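Local coordinates for protein VP5 (Halorubrum pleomorphic virus 2, PDB 6QGI) that probably serves as the viral envelope protein that fuses the virion membrane with that of its haloarchaeal host, at residues D38-Q43 / L128-N133; S57-N62 / L114-E119; D76-A81 / E466-S471. All coordinates share one frame; numbering follows the deposited sequence.

Overall arrangement
Contacts 1 and 2 join the same two helices, 37-60 and 91-133, at places whose centres are 24 Å apart. The start of 37-60 meets the end of 91-133 in contact 1, and its far end meets an earlier part of 91-133 in contact 2, so the two run antiparallel. Helix 66-86 follows 37-60 and precedes 91-133; it carries one half of contact 3, centred 27 Å from contact 2 and 51 Å from contact 1, which lies on the opposite side of the chain's centre. The other half, 466-471, comes after the strand-rich part of the chain. Contacts 1 and 2 thus join N-terminal helices; contact 3 ties them to the C-terminal region.

Contact 1 of 3, residues D38-Q43 / L128-N133; sequences DALKQQ and LSTVVN
Leu40 rests one methyl, CD1, against CG2 of Thr130, 3.5 Å away, as the two side chains slant across each other. The second branch turns to the backbone of the facing helix: CD2 of Leu40 is 3.8 Å from O of Thr130 and 4.1 Å from CA of Val131. CG2 of Val131 adds a looser apolar touch, 4.4 Å from CD2 of Leu40. Because chi1 of Leu40 is -180°, its CG stands opposite the backbone N, and the isobutyl group spans the gap between the helices; the CA atoms of Leu40 and Val131, the nearest pair between the segments, are 7.8 Å apart. A branched, wholly apolar residue suits this place, since one methyl can meet a side chain while the other rests on the backbone. Threonine is equally apt opposite it. Its methyl faces the leucine, while OG1 has as hydrogen-bond partners the carbonyls of Ser126, one turn earlier in the helix, and Pro31, between which its one proton can be shared, so a buried hydroxyl is satisfied without disturbing the apolar touch. With no hydrogen bond across, this is side-chain packing between two antiparallel helices, 37-60 and 91-133.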
loop_
_atom_site.group_PDB
_atom_site.type_symbol
_atom_site.label_atom_id
_atom_site.label_comp_id
_atom_site.label_asym_id
_atom_site.label_seq_id
_atom_site.Cartn_x
_atom_site.Cartn_y
_atom_site.Cartn_z
ATOM N N ASP A 38 21.674 -7.727 21.601
ATOM C CA ASP A 38 21.011 -6.472 21.222
ATOM C C ASP A 38 20.663 -6.412 19.721
ATOM O O ASP A 38 19.535 -6.045 19.380
ATOM C CB ASP A 38 21.869 -5.252 21.613
ATOM C CG ASP A 38 21.119 -3.935 21.533
ATOM O OD1 ASP A 38 20.199 -3.724 22.356
ATOM O OD2 ASP A 38 21.450 -3.116 20.647
ATOM N N ALA A 39 21.623 -6.772 18.842
ATOM C CA ALA A 39 21.474 -6.779 17.379
ATOM C C ALA A 39 20.312 -7.656 16.931
ATOM O O ALA A 39 19.577 -7.243 16.038
ATOM C CB ALA A 39 22.757 -7.246 16.714
ATOM N N LEU A 40 20.125 -8.846 17.554
ATOM C CA LEU A 40 19.012 -9.736 17.203
ATOM C C LEU A 40 17.679 -9.079 17.551
ATOM O O LEU A 40 16.777 -9.080 16.725
ATOM C CB LEU A 40 19.126 -11.121 17.873
ATOM C CG LEU A 40 18.001 -12.123 17.548
ATOM C CD1 LEU A 40 17.953 -12.451 16.068
ATOM C CD2 LEU A 40 18.131 -13.379 18.369
ATOM N N LYS A 41 17.581 -8.481 18.742
ATOM C CA LYS A 41 16.392 -7.781 19.223
ATOM C C LYS A 41 16.039 -6.617 18.280
ATOM O O LYS A 41 14.863 -6.410 17.961
ATOM C CB LYS A 41 16.617 -7.283 20.660
ATOM C CG LYS A 41 16.832 -8.411 21.669
ATOM C CD LYS A 41 16.657 -7.967 23.115
ATOM C CE LYS A 41 17.956 -7.570 23.770
ATOM N NZ LYS A 41 17.736 -7.085 25.155
ATOM N N GLN A 42 17.077 -5.906 17.807
ATOM C CA GLN A 42 17.013 -4.784 16.881
ATOM C C GLN A 42 16.552 -5.250 15.500
ATOM O O GLN A 42 15.637 -4.654 14.926
ATOM C CB GLN A 42 18.396 -4.108 16.798
ATOM C CG GLN A 42 18.512 -3.030 15.730
ATOM C CD GLN A 42 19.524 -1.969 16.065
ATOM O OE1 GLN A 42 19.169 -0.809 16.293
ATOM N NE2 GLN A 42 20.804 -2.329 16.089
ATOM N N GLN A 43 17.200 -6.299 14.966
ATOM C CA GLN A 43 16.920 -6.857 13.646
ATOM C C GLN A 43 15.565 -7.553 13.591
ATOM O O GLN A 43 14.942 -7.518 12.532
ATOM C CB GLN A 43 18.036 -7.794 13.192
ATOM C CG GLN A 43 19.256 -7.032 12.695
ATOM C CD GLN A 43 20.257 -7.879 11.956
ATOM O OE1 GLN A 43 19.933 -8.880 11.309
ATOM N NE2 GLN A 43 21.502 -7.471 12.018
ATOM N N LEU A 128 11.375 -16.874 15.170
ATOM C CA LEU A 128 11.188 -17.712 16.360
ATOM C C LEU A 128 12.254 -18.821 16.444
ATOM O O LEU A 128 12.569 -19.255 17.548
ATOM C CB LEU A 128 9.769 -18.320 16.411
ATOM C CG LEU A 128 8.573 -17.353 16.386
ATOM C CD1 LEU A 128 7.297 -18.082 16.048
ATOM C CD2 LEU A 128 8.410 -16.618 17.687
ATOM N N SER A 129 12.820 -19.255 15.294
ATOM C CA SER A 129 13.901 -20.242 15.251
ATOM C C SER A 129 15.184 -19.584 15.747
ATOM O O SER A 129 15.799 -20.079 16.691
ATOM C CB SER A 129 14.088 -20.794 13.839
ATOM O OG SER A 129 12.964 -21.541 13.405
ATOM N N THR A 130 15.538 -18.429 15.151
ATOM C CA THR A 130 16.711 -17.612 15.481
ATOM C C THR A 130 16.667 -17.139 16.950
ATOM O O THR A 130 17.715 -17.070 17.595
ATOM C CB THR A 130 16.805 -16.413 14.514
ATOM O OG1 THR A 130 16.720 -16.874 13.171
ATOM C CG2 THR A 130 18.087 -15.648 14.662
ATOM N N VAL A 131 15.467 -16.828 17.473
ATOM C CA VAL A 131 15.287 -16.360 18.852
ATOM C C VAL A 131 15.546 -17.535 19.825
ATOM O O VAL A 131 16.432 -17.416 20.669
ATOM C CB VAL A 131 13.909 -15.664 19.073
ATOM C CG1 VAL A 131 13.663 -15.373 20.543
ATOM C CG2 VAL A 131 13.809 -14.370 18.264
ATOM N N VAL A 132 14.836 -18.675 19.662
ATOM C CA VAL A 132 15.008 -19.872 20.501
ATOM C C VAL A 132 16.482 -20.339 20.469
ATOM O O VAL A 132 17.065 -20.557 21.535
ATOM C CB VAL A 132 14.024 -21.013 20.103
ATOM C CG1 VAL A 132 14.423 -22.356 20.713
ATOM C CG2 VAL A 132 12.594 -20.662 20.500
ATOM N N ASN A 133 17.085 -20.438 19.260
ATOM C CA ASN A 133 18.471 -20.878 19.065
ATOM C C ASN A 133 19.494 -19.933 19.697
ATOM O O ASN A 133 20.566 -20.409 20.091
ATOM C CB ASN A 133 18.793 -21.079 17.588
ATOM C CG ASN A 133 18.230 -22.358 17.024
ATOM O OD1 ASN A 133 18.425 -23.452 17.570
ATOM N ND2 ASN A 133 17.522 -22.252 15.912
#

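Contact 2 of 3, residues S57-N62 / L114-E119; sequences STIVDN and LKTWNE
Thr116 and Ile59 meet end to end where two antiparallel helices, 37-60 and 91-133, pack together, and Thr58 adds a smaller share. The delta methyl of Ile59 does the touching: CD1 lies 3.4 Å from CB of Thr116 and 3.5 Å from both its OG1 and its CG2, so it sits over the fork of the threonine. An isoleucine is well suited here, because chi1 (-70°) sets CG1 anti to the carbonyl carbon and an extended chi2 carries CD1 outward as a slender probe. Around it, Trp228 and Ile231 of helix 225-253 also touch Ile59, making this a buried meeting of three helices. Thr116 offers a short, branched surface, and its hydroxyl is bonded to the carbonyl of Asn112 one turn back. Thr58 crosses Thr116 at a slant, OG1 of Thr58 being 4.1 Å from CG2 of Thr116; the Thr58 hydroxyl, too, bonds back to a carbonyl of its own helix, that of Thr54. At 57-60 the helix widens into a pi-type turn, and there the amide of Asn62 folds back on it: ND2 of Asn62 bonds to O of Ser57 and O of Thr58, each at 3.0 Å and each reached from above the carbonyl plane.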
loop_
_atom_site.group_PDB
_atom_site.type_symbol
_atom_site.label_atom_id
_atom_site.label_comp_id
_atom_site.label_asym_id
_atom_site.label_seq_id
_atom_site.Cartn_x
_atom_site.Cartn_y
_atom_site.Cartn_z
ATOM N N SER A 57 1.430 -1.499 2.806
ATOM C CA SER A 57 1.614 -0.880 1.490
ATOM C C SER A 57 0.830 -1.590 0.410
ATOM O O SER A 57 0.389 -0.954 -0.547
ATOM C CB SER A 57 3.089 -0.855 1.101
ATOM O OG SER A 57 3.859 -0.138 2.047
ATOM N N THR A 58 0.664 -2.912 0.552
ATOM C CA THR A 58 -0.022 -3.704 -0.445
ATOM C C THR A 58 -1.441 -4.086 -0.028
ATOM O O THR A 58 -2.377 -3.726 -0.734
ATOM C CB THR A 58 0.796 -4.955 -0.818
ATOM O OG1 THR A 58 1.037 -5.735 0.357
ATOM C CG2 THR A 58 2.112 -4.621 -1.524
ATOM N N ILE A 59 -1.617 -4.787 1.104
ATOM C CA ILE A 59 -2.933 -5.307 1.484
ATOM C C ILE A 59 -3.674 -4.537 2.607
ATOM O O ILE A 59 -4.825 -4.156 2.391
ATOM C CB ILE A 59 -2.776 -6.803 1.876
ATOM C CG1 ILE A 59 -2.469 -7.679 0.642
ATOM C CG2 ILE A 59 -4.013 -7.308 2.623
ATOM C CD1 ILE A 59 -2.076 -9.043 0.961
ATOM N N VAL A 60 -3.060 -4.389 3.792
ATOM C CA VAL A 60 -3.699 -3.862 4.999
ATOM C C VAL A 60 -4.197 -2.419 4.836
ATOM O O VAL A 60 -5.317 -2.145 5.262
ATOM C CB VAL A 60 -2.789 -4.020 6.255
ATOM C CG1 VAL A 60 -3.497 -3.584 7.533
ATOM C CG2 VAL A 60 -2.311 -5.466 6.394
ATOM N N ASP A 61 -3.416 -1.517 4.222
ATOM C CA ASP A 61 -3.840 -0.115 4.085
ATOM C C ASP A 61 -4.788 0.138 2.908
ATOM O O ASP A 61 -5.351 1.227 2.822
ATOM C CB ASP A 61 -2.620 0.817 3.989
ATOM C CG ASP A 61 -1.991 1.182 5.326
ATOM O OD1 ASP A 61 -2.398 0.592 6.357
ATOM O OD2 ASP A 61 -1.092 2.063 5.343
ATOM N N ASN A 62 -5.006 -0.859 2.032
ATOM C CA ASN A 62 -5.860 -0.673 0.861
ATOM C C ASN A 62 -6.991 -1.708 0.813
ATOM O O ASN A 62 -6.996 -2.589 -0.043
ATOM C CB ASN A 62 -5.013 -0.718 -0.429
ATOM C CG ASN A 62 -3.677 -0.011 -0.330
ATOM O OD1 ASN A 62 -3.592 1.158 0.023
ATOM N ND2 ASN A 62 -2.604 -0.719 -0.624
ATOM N N LEU A 114 -3.046 -14.206 0.156
ATOM C CA LEU A 114 -2.663 -15.280 1.074
ATOM C C LEU A 114 -1.162 -15.561 1.037
ATOM O O LEU A 114 -0.617 -15.951 2.068
ATOM C CB LEU A 114 -3.466 -16.564 0.817
ATOM C CG LEU A 114 -4.975 -16.436 1.067
ATOM C CD1 LEU A 114 -5.733 -17.638 0.561
ATOM C CD2 LEU A 114 -5.278 -16.097 2.518
ATOM N N LYS A 115 -0.487 -15.311 -0.106
ATOM C CA LYS A 115 0.965 -15.478 -0.230
ATOM C C LYS A 115 1.689 -14.417 0.611
ATOM O O LYS A 115 2.732 -14.704 1.201
ATOM C CB LYS A 115 1.408 -15.397 -1.694
ATOM C CG LYS A 115 1.323 -16.694 -2.466
ATOM C CD LYS A 115 1.718 -16.500 -3.923
ATOM C CE LYS A 115 1.203 -17.621 -4.795
ATOM N NZ LYS A 115 1.877 -18.915 -4.500
ATOM N N THR A 116 1.111 -13.199 0.671
ATOM C CA THR A 116 1.608 -12.062 1.455
ATOM C C THR A 116 1.568 -12.427 2.942
ATOM O O THR A 116 2.523 -12.117 3.654
ATOM C CB THR A 116 0.788 -10.799 1.144
ATOM O OG1 THR A 116 0.779 -10.578 -0.263
ATOM C CG2 THR A 116 1.314 -9.548 1.853
ATOM N N TRP A 117 0.482 -13.110 3.391
ATOM C CA TRP A 117 0.300 -13.588 4.766
ATOM C C TRP A 117 1.255 -14.758 5.030
ATOM O O TRP A 117 1.868 -14.807 6.097
ATOM C CB TRP A 117 -1.171 -14.003 5.037
ATOM C CG TRP A 117 -1.409 -14.595 6.405
ATOM C CD1 TRP A 117 -1.395 -15.917 6.736
ATOM C CD2 TRP A 117 -1.710 -13.883 7.618
ATOM N NE1 TRP A 117 -1.661 -16.075 8.078
ATOM C CE2 TRP A 117 -1.851 -14.843 8.645
ATOM C CE3 TRP A 117 -1.862 -12.526 7.941
ATOM C CZ2 TRP A 117 -2.145 -14.489 9.969
ATOM C CZ3 TRP A 117 -2.155 -12.179 9.253
ATOM C CH2 TRP A 117 -2.302 -13.154 10.248
ATOM N N ASN A 118 1.376 -15.695 4.064
ATOM C CA ASN A 118 2.248 -16.871 4.149
ATOM C C ASN A 118 3.715 -16.476 4.311
ATOM O O ASN A 118 4.384 -17.025 5.190
ATOM C CB ASN A 118 2.061 -17.777 2.937
ATOM C CG ASN A 118 0.763 -18.537 2.967
ATOM O OD1 ASN A 118 0.012 -18.487 3.944
ATOM N ND2 ASN A 118 0.460 -19.242 1.887
ATOM N N GLU A 119 4.189 -15.475 3.537
ATOM C CA GLU A 119 5.565 -14.972 3.630
ATOM C C GLU A 119 5.831 -14.335 4.989
ATOM O O GLU A 119 6.952 -14.428 5.488
ATOM C CB GLU A 119 5.881 -13.970 2.506
ATOM C CG GLU A 119 7.337 -14.005 2.062
ATOM C CD GLU A 119 7.885 -15.346 1.600
ATOM O OE1 GLU A 119 7.129 -16.124 0.977
ATOM O OE2 GLU A 119 9.080 -15.616 1.858
#

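Contact 3 of 3, residues D76-A81 / E466-S471; sequences DAKIAA and EPHTDS
The imidazole of His468 has the ring of Tyr473 stacked on it, and it meets the rings of His71 and Trp479 with planes inclined by about 50°. At its edge, almost exactly in the ring plane, lies the ammonium of Lys78, whose NZ donates a hydrogen bond to ND1 of His468 over 2.9 Å. NZ of Lys78 also bonds to the carbonyl O of Thr469 at 2.8 Å, lying in the carbonyl plane with a C=O...N angle of 159°. Asn472 O is a third acceptor, so this buried ammonium group has as many hydrogen-bond partners as it has N-H groups. Helix 66-86 is in this way fastened to the loop that leads into helix 476-496, a junction of the N-terminal helices with the C-terminal part of the fold. The length of lysine suits the 9.5 Å between the CA atoms of Lys78 and His468; the lysine is fully extended beyond CG, and CD of Lys78 passes 3.4 Å from ND1 of His468. Ile246 and Trp249 of helix 225-253 touch the lysine as well. With ND1 accepting, the ring probably carries its proton on NE2, and a weak hydrogen bond links NE2 of His468 with OG1 of Thr75.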
loop_
_atom_site.group_PDB
_atom_site.type_symbol
_atom_site.label_atom_id
_atom_site.label_comp_id
_atom_site.label_asym_id
_atom_site.label_seq_id
_atom_site.Cartn_x
_atom_site.Cartn_y
_atom_site.Cartn_z
ATOM N N ASP A 76 -14.053 -8.705 -17.245
ATOM C CA ASP A 76 -13.568 -9.975 -17.803
ATOM C C ASP A 76 -14.682 -10.997 -17.978
ATOM O O ASP A 76 -14.669 -11.749 -18.951
ATOM C CB ASP A 76 -12.473 -10.579 -16.909
ATOM C CG ASP A 76 -11.135 -9.861 -16.919
ATOM O OD1 ASP A 76 -10.927 -8.994 -17.800
ATOM O OD2 ASP A 76 -10.290 -10.175 -16.055
ATOM N N ALA A 77 -15.619 -11.047 -17.017
ATOM C CA ALA A 77 -16.759 -11.959 -17.017
ATOM C C ALA A 77 -17.734 -11.613 -18.135
ATOM O O ALA A 77 -18.153 -12.514 -18.865
ATOM C CB ALA A 77 -17.464 -11.909 -15.674
ATOM N N LYS A 78 -18.075 -10.310 -18.286
ATOM C CA LYS A 78 -18.989 -9.826 -19.323
ATOM C C LYS A 78 -18.395 -10.020 -20.719
ATOM O O LYS A 78 -19.118 -10.494 -21.593
ATOM C CB LYS A 78 -19.387 -8.362 -19.098
ATOM C CG LYS A 78 -20.395 -8.195 -17.965
ATOM C CD LYS A 78 -20.787 -6.751 -17.717
ATOM C CE LYS A 78 -21.593 -6.651 -16.450
ATOM N NZ LYS A 78 -21.993 -5.256 -16.187
ATOM N N ILE A 79 -17.079 -9.719 -20.914
ATOM C CA ILE A 79 -16.390 -9.878 -22.207
ATOM C C ILE A 79 -16.472 -11.348 -22.660
ATOM O O ILE A 79 -16.924 -11.602 -23.780
ATOM C CB ILE A 79 -14.930 -9.336 -22.184
ATOM C CG1 ILE A 79 -14.944 -7.796 -22.192
ATOM C CG2 ILE A 79 -14.095 -9.866 -23.371
ATOM C CD1 ILE A 79 -13.706 -7.151 -21.708
ATOM N N ALA A 80 -16.106 -12.298 -21.771
ATOM C CA ALA A 80 -16.155 -13.740 -22.039
ATOM C C ALA A 80 -17.584 -14.213 -22.320
ATOM O O ALA A 80 -17.778 -15.077 -23.176
ATOM C CB ALA A 80 -15.579 -14.509 -20.867
ATOM N N ALA A 81 -18.577 -13.633 -21.618
ATOM C CA ALA A 81 -19.991 -13.943 -21.816
ATOM C C ALA A 81 -20.460 -13.430 -23.179
ATOM O O ALA A 81 -21.250 -14.109 -23.830
ATOM C CB ALA A 81 -20.831 -13.330 -20.699
ATOM N N GLU A 466 -18.181 4.262 -15.326
ATOM C CA GLU A 466 -19.395 3.759 -14.685
ATOM C C GLU A 466 -19.120 2.367 -14.100
ATOM O O GLU A 466 -18.583 1.511 -14.799
ATOM C CB GLU A 466 -20.550 3.722 -15.685
ATOM C CG GLU A 466 -21.891 3.401 -15.053
ATOM C CD GLU A 466 -23.071 3.486 -15.999
ATOM O OE1 GLU A 466 -23.267 4.555 -16.622
ATOM O OE2 GLU A 466 -23.813 2.482 -16.106
ATOM N N PRO A 467 -19.381 2.127 -12.804
ATOM C CA PRO A 467 -19.081 0.806 -12.239
ATOM C C PRO A 467 -20.059 -0.229 -12.767
ATOM O O PRO A 467 -21.164 0.133 -13.145
ATOM C CB PRO A 467 -19.231 1.028 -10.729
ATOM C CG PRO A 467 -19.306 2.520 -10.553
ATOM C CD PRO A 467 -19.971 2.999 -11.780
ATOM N N HIS A 468 -19.641 -1.494 -12.825
ATOM C CA HIS A 468 -20.467 -2.588 -13.316
ATOM C C HIS A 468 -21.517 -3.014 -12.309
ATOM O O HIS A 468 -21.311 -2.945 -11.095
ATOM C CB HIS A 468 -19.603 -3.791 -13.671
ATOM C CG HIS A 468 -18.834 -3.650 -14.939
ATOM N ND1 HIS A 468 -19.352 -4.070 -16.144
ATOM C CD2 HIS A 468 -17.570 -3.222 -15.134
ATOM C CE1 HIS A 468 -18.404 -3.853 -17.039
ATOM N NE2 HIS A 468 -17.318 -3.328 -16.480
ATOM N N THR A 469 -22.642 -3.483 -12.842
ATOM C CA THR A 469 -23.829 -3.991 -12.162
ATOM C C THR A 469 -24.323 -5.166 -12.993
ATOM O O THR A 469 -23.788 -5.417 -14.075
ATOM C CB THR A 469 -24.915 -2.879 -12.024
ATOM O OG1 THR A 469 -25.543 -2.637 -13.284
ATOM C CG2 THR A 469 -24.397 -1.580 -11.410
ATOM N N ASP A 470 -25.345 -5.876 -12.516
ATOM C CA ASP A 470 -25.910 -6.990 -13.272
ATOM C C ASP A 470 -26.742 -6.515 -14.478
ATOM O O ASP A 470 -27.046 -7.327 -15.339
ATOM C CB ASP A 470 -26.753 -7.912 -12.364
ATOM C CG ASP A 470 -27.601 -7.242 -11.289
ATOM O OD1 ASP A 470 -27.916 -6.040 -11.437
ATOM O OD2 ASP A 470 -27.971 -7.934 -10.310
ATOM N N SER A 471 -27.153 -5.245 -14.537
ATOM C CA SER A 471 -27.959 -4.777 -15.674
ATOM C C SER A 471 -27.205 -3.820 -16.628
ATOM O O SER A 471 -27.756 -3.479 -17.675
ATOM C CB SER A 471 -29.239 -4.112 -15.179
ATOM O OG SER A 471 -28.957 -3.001 -14.345
#